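Local coordinates for glutathione-independent glyoxalase DJ-1 (Schizosaccharomyces pombe, PDB 4QYT), which converts methylglyoxal to D-lactate in a single glutathione-independent step and takes part in protection against reactive oxygen species, at the interface of chains A and B. Residues are numbered along the deposited sequence; one frame, centred on the assembly and turned at random. Chains: chain A/B, Uncharacterized protein C22E12.03c.

The interface of chains A and B. Residues chain A 21-22, 24-25, 28-29; chain B 16-18, 51, 53.
A:Arg29 makes the charged link of this patch: its NH2 donates to the carboxylate oxygen OD1 of B:Asp16 at 2.8 Å, a salt bridge that is nearly straight at the hydrogen. The acceptor lies close to the guanidinium plane, yet the donor comes from above the carboxylate, the two planes standing 84° apart. The other terminal nitrogen, NH1, turns back to its own helix and reaches the carbonyl O of A:Gly25 at 3.0 Å. NH1 also bonds water 1, which touches OD1 of B:Asp16 and OE1 of B:Glu17, so direct and water-borne bonds together fix the rotation of the guanidinium. The side chain of B:Arg51 crosses that of A:Arg29 at about a right angle, but the two guanidinium planes are only 33° apart; CG of A:Arg29 lies over the centre of the guanidinium of B:Arg51, 3.6 Å from its CZ. Replacing A:Arg29 with an alanine would probably cost the salt bridge, the water link and the tie to A:Gly25, and take away the CG methylene that backs the guanidinium of B:Arg51, leaving that group less well held.

Further along, the indole NE1 of A:Trp24 donates to the backbone O of B:Arg51 at 2.8 Å, in the ring plane but from above the carbonyl plane. CG of A:Trp24 is anti to the backbone N (chi1 -179°), sending the ring out towards chain B. Methyl CG2 of B:Val53 sits over the five-membered ring, 3.9 Å from its centroid, while CG of A:Lys28 lies over the opposite face. Beyond them, CG1 of B:Ile18 packs on the backbone of A:Ser21 and A:Ala22.

B:Glu17 serves as second shell within chain B: bent at chi2, its OE2 accepts the backbone N of B:Val53 at 3.1 Å through its anti lone pair, which is likely to steady the stretch carrying B:Arg51 and B:Val53; the bonds from B:Arg51 N to the same carboxylate are weak.

Helix 17-29 of chain A thus meets the start of the same helix in B and the loop residues B:Arg51 and B:Val53, in part of the two-fold interface of two identical chains, in keeping with the dimer usual in the DJ-1 family, centred about 9 Å from the active-site residue A:Glu19.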
loop_
_atom_site.group_PDB
_atom_site.type_symbol
_atom_site.label_atom_id
_atom_site.label_comp_id
_atom_site.label_asym_id
_atom_site.label_seq_id
_atom_site.Cartn_x
_atom_site.Cartn_y
_atom_site.Cartn_z
ATOM N N SER A 21 -1.557 -3.996 0.918
ATOM C CA SER A 21 -2.094 -3.398 -0.311
ATOM C C SER A 21 -1.325 -3.751 -1.576
ATOM O O SER A 21 -1.904 -3.771 -2.655
ATOM C CB SER A 21 -2.180 -1.875 -0.145
ATOM O OG SER A 21 -3.019 -1.512 0.946
ATOM N N ALA A 22 -0.007 -3.923 -1.482
ATOM C CA ALA A 22 0.758 -4.175 -2.695
ATOM C C ALA A 22 0.368 -5.503 -3.374
ATOM O O ALA A 22 -0.061 -5.478 -4.540
ATOM C CB ALA A 22 2.256 -4.071 -2.416
ATOM N N TRP A 24 -2.270 -7.222 -2.869
ATOM C CA TRP A 24 -3.706 -7.096 -3.178
ATOM C C TRP A 24 -3.910 -6.421 -4.533
ATOM O O TRP A 24 -4.585 -6.932 -5.432
ATOM C CB TRP A 24 -4.413 -6.281 -2.089
ATOM C CG TRP A 24 -5.877 -6.139 -2.318
ATOM C CD1 TRP A 24 -6.474 -5.099 -2.960
ATOM C CD2 TRP A 24 -6.899 -7.072 -2.020
ATOM N NE1 TRP A 24 -7.802 -5.323 -3.077
ATOM C CE2 TRP A 24 -8.107 -6.514 -2.489
ATOM C CE3 TRP A 24 -6.935 -8.315 -1.377
ATOM C CZ2 TRP A 24 -9.334 -7.153 -2.332
ATOM C CZ3 TRP A 24 -8.167 -8.945 -1.249
ATOM C CH2 TRP A 24 -9.327 -8.348 -1.712
ATOM N N GLY A 25 -3.305 -5.248 -4.692
ATOM C CA GLY A 25 -3.498 -4.472 -5.892
ATOM C C GLY A 25 -2.883 -5.106 -7.123
ATOM O O GLY A 25 -3.397 -4.938 -8.236
ATOM N N LYS A 28 -5.196 -8.079 -8.120
ATOM C CA LYS A 28 -6.419 -7.534 -8.707
ATOM C C LYS A 28 -6.154 -7.037 -10.137
ATOM O O LYS A 28 -6.934 -7.296 -11.072
ATOM C CB LYS A 28 -6.983 -6.401 -7.832
ATOM C CG LYS A 28 -7.709 -6.926 -6.620
ATOM C CD LYS A 28 -9.173 -7.138 -6.952
ATOM C CE LYS A 28 -9.958 -7.686 -5.798
ATOM N NZ LYS A 28 -11.415 -7.809 -6.133
ATOM N N ARG A 29 -5.038 -6.342 -10.355
ATOM C CA ARG A 29 -4.723 -5.892 -11.710
ATOM C C ARG A 29 -4.550 -7.058 -12.669
ATOM O O ARG A 29 -4.821 -6.937 -13.871
ATOM C CB ARG A 29 -3.469 -5.040 -11.693
ATOM C CG ARG A 29 -3.717 -3.619 -11.163
ATOM C CD ARG A 29 -2.412 -2.929 -10.861
ATOM N NE ARG A 29 -2.547 -1.523 -10.497
ATOM C CZ ARG A 29 -3.001 -1.102 -9.333
ATOM N NH1 ARG A 29 -3.282 -1.955 -8.353
ATOM N NH2 ARG A 29 -3.061 0.201 -9.091
ATOM N N ASP B 16 -6.992 4.306 -5.236
ATOM C CA ASP B 16 -6.062 3.186 -5.251
ATOM C C ASP B 16 -5.554 2.846 -3.854
ATOM O O ASP B 16 -5.010 3.719 -3.140
ATOM C CB ASP B 16 -4.883 3.510 -6.173
ATOM C CG ASP B 16 -3.943 2.353 -6.299
ATOM O OD1 ASP B 16 -4.391 1.345 -6.912
ATOM O OD2 ASP B 16 -2.851 2.395 -5.696
ATOM N N GLU B 17 -5.586 1.561 -3.499
ATOM C CA GLU B 17 -5.148 1.105 -2.180
ATOM C C GLU B 17 -3.657 1.337 -1.954
ATOM O O GLU B 17 -3.234 1.686 -0.847
ATOM C CB GLU B 17 -5.430 -0.395 -2.031
ATOM C CG GLU B 17 -6.888 -0.831 -1.995
ATOM C CD GLU B 17 -7.604 -1.035 -3.319
ATOM O OE1 GLU B 17 -7.127 -0.548 -4.369
ATOM O OE2 GLU B 17 -8.643 -1.722 -3.287
ATOM N N ILE B 18 -2.834 1.069 -2.966
ATOM C CA ILE B 18 -1.375 1.184 -2.823
ATOM C C ILE B 18 -0.995 2.646 -2.600
ATOM O O ILE B 18 -0.176 2.974 -1.719
ATOM C CB ILE B 18 -0.667 0.557 -4.030
ATOM C CG1 ILE B 18 -0.910 -0.954 -4.043
ATOM C CG2 ILE B 18 0.821 0.888 -4.014
ATOM C CD1 ILE B 18 -0.596 -1.612 -5.364
ATOM N N ARG B 51 -9.598 -1.258 -6.026
ATOM C CA ARG B 51 -9.470 -2.700 -6.191
ATOM C C ARG B 51 -10.257 -3.418 -5.086
ATOM O O ARG B 51 -9.952 -4.546 -4.733
ATOM C CB ARG B 51 -8.023 -3.131 -6.246
ATOM C CG ARG B 51 -7.195 -2.409 -7.296
ATOM C CD ARG B 51 -7.723 -2.554 -8.702
ATOM N NE ARG B 51 -6.943 -1.749 -9.638
ATOM C CZ ARG B 51 -6.898 -1.955 -10.944
ATOM N NH1 ARG B 51 -7.467 -3.043 -11.457
ATOM N NH2 ARG B 51 -6.272 -1.065 -11.720
ATOM N N VAL B 53 -11.083 -3.015 -1.819
ATOM C CA VAL B 53 -10.992 -2.930 -0.375
ATOM C C VAL B 53 -12.101 -2.014 0.135
ATOM O O VAL B 53 -12.348 -0.950 -0.424
ATOM C CB VAL B 53 -9.603 -2.408 0.083
ATOM C CG1 VAL B 53 -9.624 -1.902 1.538
ATOM C CG2 VAL B 53 -8.564 -3.507 -0.086
HETATM O O HOH W 1 -4.409 -1.051 -5.624
#